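Long-range contact in ORC2 (Aeropyrum pernix, PDB 1W5T), which binds ATP and DNA and takes part in regulating DNA replication as an AAA+ ATPase of the CDC6/cdc18 family: residues A[306-317]-A[358-368]. Sequence-based numbering, arbitrary orientation.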
ATOM      1  N   LEU A 306      -8.903   1.686 -17.903  1.00 27.86           N
ATOM      2  CA  LEU A 306      -9.815   0.653 -18.403  1.00 26.68           C
ATOM      3  C   LEU A 306     -10.434   1.081 -19.738  1.00 26.08           C
ATOM      4  O   LEU A 306     -10.736   2.239 -19.914  1.00 25.51           O
ATOM      5  CB  LEU A 306     -10.928   0.439 -17.366  1.00 25.23           C
ATOM      6  CG  LEU A 306     -10.838  -0.747 -16.419  1.00 25.64           C
ATOM      7  CD1 LEU A 306      -9.348  -1.146 -16.098  1.00 21.77           C
ATOM      8  CD2 LEU A 306     -11.748  -0.566 -15.161  1.00 22.20           C
ATOM      9  N   SER A 307     -10.629   0.137 -20.648  1.00 25.85           N
ATOM     10  CA  SER A 307     -11.429   0.318 -21.851  1.00 25.68           C
ATOM     11  C   SER A 307     -12.937   0.589 -21.595  1.00 25.58           C
ATOM     12  O   SER A 307     -13.494   0.190 -20.581  1.00 25.30           O
ATOM     13  CB  SER A 307     -11.243  -0.894 -22.758  1.00 25.44           C
ATOM     14  OG  SER A 307     -12.284  -1.843 -22.617  1.00 24.62           O
ATOM     15  N   ILE A 308     -13.565   1.295 -22.522  1.00 25.63           N
ATOM     16  CA  ILE A 308     -14.962   1.729 -22.441  1.00 26.00           C
ATOM     17  C   ILE A 308     -15.858   0.564 -22.067  1.00 25.81           C
ATOM     18  O   ILE A 308     -16.821   0.693 -21.330  1.00 25.17           O
ATOM     19  CB  ILE A 308     -15.418   2.276 -23.834  1.00 26.10           C
ATOM     20  CG1 ILE A 308     -14.601   3.491 -24.245  1.00 26.29           C
ATOM     21  CG2 ILE A 308     -16.877   2.635 -23.842  1.00 25.94           C
ATOM     22  CD1 ILE A 308     -14.788   3.877 -25.708  1.00 28.92           C
ATOM     23  N   HIS A 309     -15.492  -0.594 -22.586  1.00 26.10           N
ATOM     24  CA  HIS A 309     -16.329  -1.751 -22.493  1.00 25.78           C
ATOM     25  C   HIS A 309     -16.308  -2.393 -21.132  1.00 25.16           C
ATOM     26  O   HIS A 309     -17.361  -2.760 -20.621  1.00 24.19           O
ATOM     27  CB  HIS A 309     -16.053  -2.679 -23.661  1.00 26.17           C
ATOM     28  CG  HIS A 309     -16.830  -2.287 -24.878  1.00 28.55           C
ATOM     29  ND1 HIS A 309     -18.113  -2.741 -25.115  1.00 31.73           N
ATOM     30  CD2 HIS A 309     -16.561  -1.392 -25.857  1.00 27.75           C
ATOM     31  CE1 HIS A 309     -18.580  -2.178 -26.215  1.00 31.28           C
ATOM     32  NE2 HIS A 309     -17.657  -1.357 -26.686  1.00 28.93           N
ATOM     33  N   GLU A 310     -15.123  -2.443 -20.524  1.00 24.46           N
ATOM     34  CA  GLU A 310     -14.998  -2.770 -19.102  1.00 24.66           C
ATOM     35  C   GLU A 310     -15.775  -1.786 -18.245  1.00 23.52           C
ATOM     36  O   GLU A 310     -16.462  -2.185 -17.324  1.00 23.55           O
ATOM     37  CB  GLU A 310     -13.547  -2.799 -18.645  1.00 24.51           C
ATOM     38  CG  GLU A 310     -12.559  -3.054 -19.759  1.00 27.46           C
ATOM     39  CD  GLU A 310     -11.330  -3.800 -19.307  1.00 28.06           C
ATOM     40  OE1 GLU A 310     -10.257  -3.469 -19.816  1.00 30.53           O
ATOM     41  OE2 GLU A 310     -11.437  -4.711 -18.465  1.00 28.82           O
ATOM     42  N   LEU A 311     -15.666  -0.509 -18.572  1.00 22.98           N
ATOM     43  CA  LEU A 311     -16.305   0.562 -17.828  1.00 22.98           C
ATOM     44  C   LEU A 311     -17.843   0.448 -17.882  1.00 22.76           C
ATOM     45  O   LEU A 311     -18.532   0.689 -16.888  1.00 22.50           O
ATOM     46  CB  LEU A 311     -15.836   1.905 -18.405  1.00 22.77           C
ATOM     47  CG  LEU A 311     -14.725   2.799 -17.832  1.00 24.18           C
ATOM     48  CD1 LEU A 311     -13.888   2.140 -16.773  1.00 21.21           C
ATOM     49  CD2 LEU A 311     -13.828   3.384 -18.942  1.00 24.39           C
ATOM     50  N   ILE A 312     -18.376   0.088 -19.051  1.00 22.17           N
ATOM     51  CA  ILE A 312     -19.805  -0.183 -19.188  1.00 21.64           C
ATOM     52  C   ILE A 312     -20.287  -1.352 -18.280  1.00 21.08           C
ATOM     53  O   ILE A 312     -21.338  -1.278 -17.659  1.00 20.94           O
ATOM     54  CB  ILE A 312     -20.205  -0.401 -20.691  1.00 21.06           C
ATOM     55  CG1 ILE A 312     -20.128   0.909 -21.453  1.00 19.28           C
ATOM     56  CG2 ILE A 312     -21.626  -0.894 -20.816  1.00 18.99           C
ATOM     57  CD1 ILE A 312     -19.644   0.719 -22.864  1.00 17.64           C
ATOM     58  N   ILE A 313     -19.499  -2.403 -18.214  1.00 20.93           N
ATOM     59  CA  ILE A 313     -19.800  -3.572 -17.398  1.00 21.06           C
ATOM     60  C   ILE A 313     -19.678  -3.274 -15.908  1.00 20.84           C
ATOM     61  O   ILE A 313     -20.569  -3.663 -15.100  1.00 20.60           O
ATOM     62  CB  ILE A 313     -18.904  -4.750 -17.800  1.00 20.67           C
ATOM     63  CG1 ILE A 313     -19.104  -5.054 -19.301  1.00 21.82           C
ATOM     64  CG2 ILE A 313     -19.221  -5.954 -16.918  1.00 20.33           C
ATOM     65  CD1 ILE A 313     -17.961  -5.920 -19.965  1.00 24.20           C
ATOM     66  N   LEU A 314     -18.612  -2.565 -15.547  1.00 20.24           N
ATOM     67  CA  LEU A 314     -18.463  -2.079 -14.181  1.00 20.67           C
ATOM     68  C   LEU A 314     -19.683  -1.252 -13.725  1.00 20.83           C
ATOM     69  O   LEU A 314     -20.229  -1.458 -12.639  1.00 20.21           O
ATOM     70  CB  LEU A 314     -17.158  -1.289 -13.999  1.00 19.15           C
ATOM     71  CG  LEU A 314     -16.821  -0.855 -12.564  1.00 18.14           C
ATOM     72  CD1 LEU A 314     -16.859  -2.059 -11.630  1.00 17.77           C
ATOM     73  CD2 LEU A 314     -15.424  -0.181 -12.469  1.00 16.58           C
ATOM     74  N   ARG A 315     -20.095  -0.324 -14.573  1.00 21.93           N
ATOM     75  CA  ARG A 315     -21.258   0.501 -14.302  1.00 23.68           C
ATOM     76  C   ARG A 315     -22.509  -0.340 -14.036  1.00 23.99           C
ATOM     77  O   ARG A 315     -23.232  -0.103 -13.077  1.00 23.48           O
ATOM     78  CB  ARG A 315     -21.514   1.470 -15.461  1.00 24.24           C
ATOM     79  CG  ARG A 315     -22.393   2.631 -15.048  1.00 25.07           C
ATOM     80  CD  ARG A 315     -23.496   2.942 -16.002  1.00 26.46           C
ATOM     81  NE  ARG A 315     -23.944   4.328 -15.862  1.00 29.63           N
ATOM     82  CZ  ARG A 315     -25.099   4.695 -15.298  1.00 32.42           C
ATOM     83  NH1 ARG A 315     -25.419   5.976 -15.231  1.00 34.12           N
ATOM     84  NH2 ARG A 315     -25.945   3.790 -14.805  1.00 31.89           N
ATOM     85  N   LEU A 316     -22.723  -1.346 -14.871  1.00 24.51           N
ATOM     86  CA  LEU A 316     -23.922  -2.143 -14.772  1.00 25.81           C
ATOM     87  C   LEU A 316     -23.936  -2.966 -13.487  1.00 26.57           C
ATOM     88  O   LEU A 316     -24.960  -3.063 -12.810  1.00 26.73           O
ATOM     89  CB  LEU A 316     -24.066  -3.041 -15.999  1.00 25.83           C
ATOM     90  CG  LEU A 316     -24.440  -2.401 -17.334  1.00 25.61           C
ATOM     91  CD1 LEU A 316     -24.062  -3.363 -18.423  1.00 25.21           C
ATOM     92  CD2 LEU A 316     -25.937  -2.018 -17.428  1.00 25.18           C
ATOM     93  N   ILE A 317     -22.778  -3.544 -13.150  1.00 27.42           N
ATOM     94  CA  ILE A 317     -22.612  -4.285 -11.911  1.00 26.63           C
ATOM     95  C   ILE A 317     -22.843  -3.345 -10.733  1.00 28.02           C
ATOM     96  O   ILE A 317     -23.493  -3.714  -9.777  1.00 28.16           O
ATOM     97  CB  ILE A 317     -21.236  -4.938 -11.873  1.00 25.81           C
ATOM     98  CG1 ILE A 317     -21.186  -6.091 -12.881  1.00 24.50           C
ATOM     99  CG2 ILE A 317     -20.873  -5.391 -10.458  1.00 24.26           C
ATOM    100  CD1 ILE A 317     -19.906  -6.959 -12.874  1.00 15.16           C
ATOM    101  N   TYR A 358     -12.902  -9.193 -20.203  1.00 24.09           N
ATOM    102  CA  TYR A 358     -13.304  -7.993 -19.463  1.00 24.28           C
ATOM    103  C   TYR A 358     -13.805  -8.248 -18.042  1.00 24.61           C
ATOM    104  O   TYR A 358     -13.384  -7.533 -17.119  1.00 24.54           O
ATOM    105  CB  TYR A 358     -14.361  -7.242 -20.243  1.00 24.30           C
ATOM    106  CG  TYR A 358     -13.831  -6.524 -21.456  1.00 25.02           C
ATOM    107  CD1 TYR A 358     -14.634  -6.324 -22.586  1.00 25.35           C
ATOM    108  CD2 TYR A 358     -12.528  -6.050 -21.475  1.00 26.70           C
ATOM    109  CE1 TYR A 358     -14.145  -5.635 -23.705  1.00 27.60           C
ATOM    110  CE2 TYR A 358     -12.023  -5.376 -22.576  1.00 30.83           C
ATOM    111  CZ  TYR A 358     -12.836  -5.170 -23.685  1.00 31.13           C
ATOM    112  OH  TYR A 358     -12.298  -4.495 -24.753  1.00 35.84           O
ATOM    113  N   LEU A 359     -14.674  -9.259 -17.866  1.00 24.27           N
ATOM    114  CA  LEU A 359     -15.210  -9.603 -16.556  1.00 24.28           C
ATOM    115  C   LEU A 359     -14.130 -10.119 -15.622  1.00 24.61           C
ATOM    116  O   LEU A 359     -14.065  -9.736 -14.446  1.00 23.34           O
ATOM    117  CB  LEU A 359     -16.319 -10.652 -16.649  1.00 23.99           C
ATOM    118  CG  LEU A 359     -17.746 -10.123 -16.683  1.00 23.41           C
ATOM    119  CD1 LEU A 359     -18.675 -11.193 -17.148  1.00 22.40           C
ATOM    120  CD2 LEU A 359     -18.175  -9.574 -15.338  1.00 23.00           C
ATOM    121  N   LYS A 360     -13.308 -11.016 -16.165  1.00 25.17           N
ATOM    122  CA  LYS A 360     -12.126 -11.514 -15.469  1.00 25.98           C
ATOM    123  C   LYS A 360     -11.234 -10.391 -14.960  1.00 25.37           C
ATOM    124  O   LYS A 360     -10.918 -10.343 -13.788  1.00 25.34           O
ATOM    125  CB  LYS A 360     -11.305 -12.446 -16.352  1.00 26.15           C
ATOM    126  CG  LYS A 360     -10.690 -13.563 -15.525  1.00 28.61           C
ATOM    127  CD  LYS A 360     -11.764 -14.532 -14.952  1.00 28.14           C
ATOM    128  CE  LYS A 360     -11.153 -15.946 -14.692  1.00 30.34           C
ATOM    129  NZ  LYS A 360      -9.663 -15.924 -14.953  1.00 28.00           N
ATOM    130  N   HIS A 361     -10.864  -9.480 -15.852  1.00 24.94           N
ATOM    131  CA  HIS A 361      -9.994  -8.380 -15.499  1.00 24.67           C
ATOM    132  C   HIS A 361     -10.549  -7.517 -14.370  1.00 24.49           C
ATOM    133  O   HIS A 361      -9.803  -7.140 -13.468  1.00 24.23           O
ATOM    134  CB  HIS A 361      -9.687  -7.528 -16.705  1.00 24.39           C
ATOM    135  CG  HIS A 361      -8.589  -6.566 -16.462  1.00 27.33           C
ATOM    136  ND1 HIS A 361      -8.720  -5.213 -16.698  1.00 29.43           N
ATOM    137  CD2 HIS A 361      -7.350  -6.746 -15.944  1.00 29.40           C
ATOM    138  CE1 HIS A 361      -7.601  -4.603 -16.349  1.00 29.65           C
ATOM    139  NE2 HIS A 361      -6.751  -5.512 -15.899  1.00 30.27           N
ATOM    140  N   LEU A 362     -11.851  -7.208 -14.428  1.00 24.27           N
ATOM    141  CA  LEU A 362     -12.531  -6.456 -13.380  1.00 24.25           C
ATOM    142  C   LEU A 362     -12.378  -7.200 -12.079  1.00 24.77           C
ATOM    143  O   LEU A 362     -12.128  -6.585 -11.053  1.00 24.97           O
ATOM    144  CB  LEU A 362     -14.045  -6.229 -13.658  1.00 23.25           C
ATOM    145  CG  LEU A 362     -14.429  -5.213 -14.765  1.00 23.57           C
ATOM    146  CD1 LEU A 362     -15.907  -5.257 -15.195  1.00 18.95           C
ATOM    147  CD2 LEU A 362     -13.985  -3.767 -14.479  1.00 18.69           C
ATOM    148  N   THR A 363     -12.515  -8.522 -12.128  1.00 24.60           N
ATOM    149  CA  THR A 363     -12.408  -9.333 -10.938  1.00 25.14           C
ATOM    150  C   THR A 363     -10.996  -9.263 -10.344  1.00 24.97           C
ATOM    151  O   THR A 363     -10.825  -9.075  -9.138  1.00 24.94           O
ATOM    152  CB  THR A 363     -12.808 -10.799 -11.247  1.00 24.76           C
ATOM    153  OG1 THR A 363     -14.236 -10.873 -11.309  1.00 24.73           O
ATOM    154  CG2 THR A 363     -12.445 -11.715 -10.088  1.00 24.18           C
ATOM    155  N   SER A 364     -10.000  -9.403 -11.204  1.00 24.82           N
ATOM    156  CA  SER A 364      -8.612  -9.404 -10.761  1.00 24.53           C
ATOM    157  C   SER A 364      -8.181  -8.046 -10.244  1.00 24.35           C
ATOM    158  O   SER A 364      -7.198  -7.951  -9.496  1.00 25.00           O
ATOM    159  CB  SER A 364      -7.687  -9.872 -11.871  1.00 24.33           C
ATOM    160  OG  SER A 364      -7.565  -8.888 -12.831  1.00 22.51           O
ATOM    161  N   LEU A 365      -8.924  -6.999 -10.607  1.00 23.55           N
ATOM    162  CA  LEU A 365      -8.597  -5.656 -10.127  1.00 22.88           C
ATOM    163  C   LEU A 365      -9.268  -5.441  -8.787  1.00 22.71           C
ATOM    164  O   LEU A 365      -9.152  -4.361  -8.208  1.00 21.80           O
ATOM    165  CB  LEU A 365      -9.008  -4.542 -11.100  1.00 21.73           C
ATOM    166  CG  LEU A 365      -8.169  -4.232 -12.354  1.00 22.85           C
ATOM    167  CD1 LEU A 365      -8.959  -3.354 -13.349  1.00 20.91           C
ATOM    168  CD2 LEU A 365      -6.809  -3.580 -12.043  1.00 21.45           C
ATOM    169  N   GLY A 366      -9.973  -6.474  -8.325  1.00 22.55           N
ATOM    170  CA  GLY A 366     -10.702  -6.434  -7.076  1.00 23.41           C
ATOM    171  C   GLY A 366     -11.926  -5.551  -7.074  1.00 23.74           C
ATOM    172  O   GLY A 366     -12.470  -5.252  -6.014  1.00 24.27           O
ATOM    173  N   LEU A 367     -12.352  -5.110  -8.246  1.00 23.52           N
ATOM    174  CA  LEU A 367     -13.491  -4.194  -8.347  1.00 24.25           C
ATOM    175  C   LEU A 367     -14.819  -4.931  -8.191  1.00 24.64           C
ATOM    176  O   LEU A 367     -15.802  -4.356  -7.747  1.00 24.00           O
ATOM    177  CB  LEU A 367     -13.489  -3.429  -9.675  1.00 23.39           C
ATOM    178  CG  LEU A 367     -12.411  -2.366  -9.809  1.00 23.32           C
ATOM    179  CD1 LEU A 367     -12.338  -1.844 -11.237  1.00 20.39           C
ATOM    180  CD2 LEU A 367     -12.673  -1.241  -8.796  1.00 24.62           C
ATOM    181  N   VAL A 368     -14.829  -6.202  -8.584  1.00 25.85           N
ATOM    182  CA  VAL A 368     -16.037  -6.993  -8.566  1.00 26.61           C
ATOM    183  C   VAL A 368     -15.716  -8.362  -8.000  1.00 28.15           C
ATOM    184  O   VAL A 368     -14.671  -8.928  -8.308  1.00 28.45           O
ATOM    185  CB  VAL A 368     -16.746  -7.048  -9.989  1.00 26.85           C
ATOM    186  CG1 VAL A 368     -16.470  -5.822 -10.812  1.00 25.43           C
ATOM    187  CG2 VAL A 368     -16.402  -8.281 -10.789  1.00 24.94           C
TER
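Tyr358 lays its ring across the first turn of helix 308-317, with the backbone N of Glu310 under one face. This is helix packing inside the C-terminal winged-helix domain: 308-317 meets 358-364 at 68°, the short axes 9.8 Å apart. His309 CB comes within 3.5 Å of Tyr358 CE1, while the His309 imidazole turns off to bond Tyr337 through ND1. On that same side the Glu310 carboxylate reaches the ring's rim, Glu310 CD 3.3 Å from Tyr358 CD2, the planes 35° apart. The bend at chi2 of Glu310 lets OE2 reach His361. His361 ND1 donates in its ring plane to the syn side of Glu310 OE2, at 3.3 Å, somewhat out of the carboxylate plane. His361 turns this edge to the acid because chi1 (-168°) sets CG opposite the backbone N. A leucine in place of Glu310 would probably leave His361 ND1 without this acceptor and its ring freer to turn.

Beyond this, leucines, isoleucines and Val368 carry the packing. Leu362 CD1 sits 3.8 Å from Ile313 CG2, and Leu362 CD2 packs against both Leu306 CD2 and Leu314 CB. Ile317 CD1 touches Leu359 CD2, next to Phe384 of strand 382-386. Gly366, with positive phi, closes helix 358-364 in a Schellman motif. Leu367 and Val368 then fold back: Leu314 CD2 meets Leu367 CD1 at 3.7 Å, and Leu314 CD1 meets Val368 CG1 at 3.9 Å.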